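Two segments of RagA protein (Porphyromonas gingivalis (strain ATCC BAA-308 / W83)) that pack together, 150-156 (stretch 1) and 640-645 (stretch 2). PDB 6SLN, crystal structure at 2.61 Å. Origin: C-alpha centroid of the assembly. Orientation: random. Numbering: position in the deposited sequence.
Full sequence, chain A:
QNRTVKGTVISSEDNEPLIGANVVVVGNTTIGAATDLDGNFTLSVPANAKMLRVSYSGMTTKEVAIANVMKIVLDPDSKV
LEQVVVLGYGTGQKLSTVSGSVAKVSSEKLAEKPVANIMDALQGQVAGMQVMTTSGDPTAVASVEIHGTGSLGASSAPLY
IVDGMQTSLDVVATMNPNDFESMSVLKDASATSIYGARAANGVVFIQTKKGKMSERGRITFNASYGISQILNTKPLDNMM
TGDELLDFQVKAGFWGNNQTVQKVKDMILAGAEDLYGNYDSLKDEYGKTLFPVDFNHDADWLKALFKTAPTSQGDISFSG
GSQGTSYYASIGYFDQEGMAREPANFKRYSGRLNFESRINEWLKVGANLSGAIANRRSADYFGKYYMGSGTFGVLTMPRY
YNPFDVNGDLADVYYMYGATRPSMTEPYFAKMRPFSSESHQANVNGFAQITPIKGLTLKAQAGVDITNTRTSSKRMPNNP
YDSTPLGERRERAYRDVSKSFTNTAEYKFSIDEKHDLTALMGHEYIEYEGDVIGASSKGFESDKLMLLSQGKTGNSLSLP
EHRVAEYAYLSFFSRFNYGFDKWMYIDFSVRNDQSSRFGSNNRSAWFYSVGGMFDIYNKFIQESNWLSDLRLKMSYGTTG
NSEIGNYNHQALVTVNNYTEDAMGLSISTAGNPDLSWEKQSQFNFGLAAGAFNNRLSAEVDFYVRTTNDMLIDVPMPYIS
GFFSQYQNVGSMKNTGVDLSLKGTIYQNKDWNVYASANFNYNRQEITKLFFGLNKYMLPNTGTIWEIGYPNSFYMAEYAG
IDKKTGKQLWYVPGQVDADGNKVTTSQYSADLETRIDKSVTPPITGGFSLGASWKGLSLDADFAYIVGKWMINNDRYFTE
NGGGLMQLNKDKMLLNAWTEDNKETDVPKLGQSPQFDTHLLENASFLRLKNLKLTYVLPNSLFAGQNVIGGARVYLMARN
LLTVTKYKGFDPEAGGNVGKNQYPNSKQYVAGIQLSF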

# COMPACT_ATOMS: atom_id res chain seq x y z
N GLY A 150 -0.76 25.91 -28.84
CA GLY A 150 -1.82 25.59 -29.77
C GLY A 150 -3.21 25.47 -29.18
O GLY A 150 -4.15 25.18 -29.92
N SER A 151 -3.38 25.66 -27.87
CA SER A 151 -4.68 25.37 -27.29
C SER A 151 -4.81 26.04 -25.94
O SER A 151 -3.84 26.18 -25.20
CB SER A 151 -4.89 23.85 -27.15
OG SER A 151 -5.92 23.54 -26.22
N LEU A 152 -6.03 26.46 -25.62
CA LEU A 152 -6.34 27.03 -24.32
C LEU A 152 -6.66 25.97 -23.26
O LEU A 152 -7.05 26.32 -22.14
CB LEU A 152 -7.51 28.01 -24.45
CG LEU A 152 -7.36 29.11 -25.48
CD1 LEU A 152 -8.48 30.09 -25.30
CD2 LEU A 152 -6.03 29.81 -25.31
N GLY A 153 -6.50 24.68 -23.58
CA GLY A 153 -6.82 23.61 -22.65
C GLY A 153 -5.90 22.40 -22.77
O GLY A 153 -5.08 22.13 -21.89
N ALA A 154 -6.04 21.67 -23.87
CA ALA A 154 -5.15 20.56 -24.17
C ALA A 154 -3.70 21.01 -24.06
O ALA A 154 -3.35 22.14 -24.43
CB ALA A 154 -5.44 20.02 -25.57
N SER A 155 -2.86 20.13 -23.52
CA SER A 155 -1.45 20.42 -23.42
C SER A 155 -0.85 20.80 -24.77
O SER A 155 -1.29 20.34 -25.82
CB SER A 155 -0.70 19.22 -22.87
OG SER A 155 0.62 19.23 -23.37
N SER A 156 0.18 21.66 -24.71
CA SER A 156 0.97 22.05 -25.88
C SER A 156 2.32 21.34 -25.91
O SER A 156 3.16 21.67 -26.75
CB SER A 156 1.17 23.57 -25.92
OG SER A 156 -0.05 24.25 -25.67
N GLY A 640 -3.96 16.02 -35.09
CA GLY A 640 -4.81 15.97 -33.93
C GLY A 640 -4.06 16.32 -32.66
O GLY A 640 -2.83 16.25 -32.59
N ASN A 641 -4.84 16.72 -31.65
CA ASN A 641 -4.35 16.93 -30.31
C ASN A 641 -5.38 16.35 -29.36
O ASN A 641 -6.58 16.63 -29.51
CB ASN A 641 -4.10 18.42 -30.01
CG ASN A 641 -3.48 18.64 -28.62
OD1 ASN A 641 -3.12 17.68 -27.93
ND2 ASN A 641 -3.38 19.88 -28.20
N SER A 642 -4.92 15.54 -28.41
CA SER A 642 -5.84 14.90 -27.47
C SER A 642 -5.24 14.80 -26.08
O SER A 642 -5.74 14.03 -25.24
CB SER A 642 -6.22 13.50 -27.93
OG SER A 642 -5.07 12.83 -28.38
N GLU A 643 -4.17 15.55 -25.82
CA GLU A 643 -3.54 15.54 -24.51
C GLU A 643 -4.47 16.21 -23.52
O GLU A 643 -4.32 17.38 -23.16
CB GLU A 643 -2.18 16.24 -24.54
CG GLU A 643 -1.03 15.31 -24.80
CD GLU A 643 -1.21 13.95 -24.19
OE1 GLU A 643 -1.52 13.87 -22.97
OE2 GLU A 643 -1.04 12.96 -24.94
N ILE A 644 -5.45 15.45 -23.05
CA ILE A 644 -6.29 15.86 -21.94
C ILE A 644 -6.39 14.69 -20.96
O ILE A 644 -5.75 13.66 -21.14
CB ILE A 644 -7.68 16.29 -22.41
CG1 ILE A 644 -8.37 15.09 -23.07
CG2 ILE A 644 -7.56 17.47 -23.36
CD1 ILE A 644 -9.82 15.35 -23.45
N GLY A 645 -7.20 14.88 -19.92
CA GLY A 645 -7.46 13.81 -18.98
C GLY A 645 -7.99 12.56 -19.67
O GLY A 645 -8.30 12.54 -20.86

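This is a small contact between a loop and the end of a strand with the turn that follows it, burying 225 Å² over both sides, in which two hydrogen bonds hold the backbone of Ser-155 against stretch 2 and a single methyl group, that of Ala-154, fills the space beside them. Although the two stretches lie almost five hundred residues apart in sequence, the chain brings Ala-154 and Glu-643 to a CA-CA distance of 5.3 Å, close enough for main-chain atoms to meet directly.

The first hydrogen bond runs from backbone to backbone: Ser-155 N donates to Glu-643 O at 3.1 Å, with an N-H...O angle of 159°. The same carbonyl also receives a CA-H...O contact, Ala-154 CA to Glu-643 O at 3.4 Å, a weaker interaction that adds to the main bond. The second hydrogen bond uses a side chain. Asn-641 ND2 donates to Ser-155 O at 3.2 Å and 153°, so both the amide nitrogen and the carbonyl oxygen of Ser-155 are engaged by stretch 2, one by main chain and one by an amide side chain.

Asparagine suits its position because its two ends do different work. Its CA-to-CB bond points toward stretch 1, and the t rotamer at chi1 with chi2 near 7° carries ND2 across the interface while Asn-641 OD1 accepts from Glu-643 N at 3.2 Å and 171°. That nearly linear internal bond ties the side chain to the loop that supplies the other acceptor, coupling the two halves of the contact. For a designer, the rule is that a buried amide is best used when both its donor and its acceptor have partners.

Ala-154 shows the value of a small residue. Its CB points toward stretch 2, and Ala-154 CB lies 3.3 Å from Asn-641 ND2 and 4.0 Å from Ile-644 CG2, so the methyl touches both a polar group and an apolar one. Ile-644 has its CA-to-CB bond sideways to the contact and its far end leads away; the branch at CB nevertheless leaves CG2 near the alanine, and this pair is the apolar part of the interface.

Ser-155 CB and Glu-643 CB approach to 3.7 Å, and neither residue needs its polar end for the other. The Ser-155 hydroxyl is hydrogen-bonded to a residue just outside one of the stretches, while Glu-643 begins toward stretch 1 and then turns, its carboxylate leading away to a partner elsewhere in the structure. The glutamate thus contributes its carbonyl and the base of its side chain, and keeps its charge out of the contact.

Ser-151 braces its own loop and is also hydrogen-bonded elsewhere in the structure. Ser-151 OG accepts from Gly-153 N at 2.9 Å and 161°, within the segment that leads into Ala-154, and Ser-151 CB comes only within 4.4 Å of Asn-641 ND2. In stretch 2, Ile-644 N donates to Ser-642 O at 2.6 Å, a tight backbone bond that spans Glu-643.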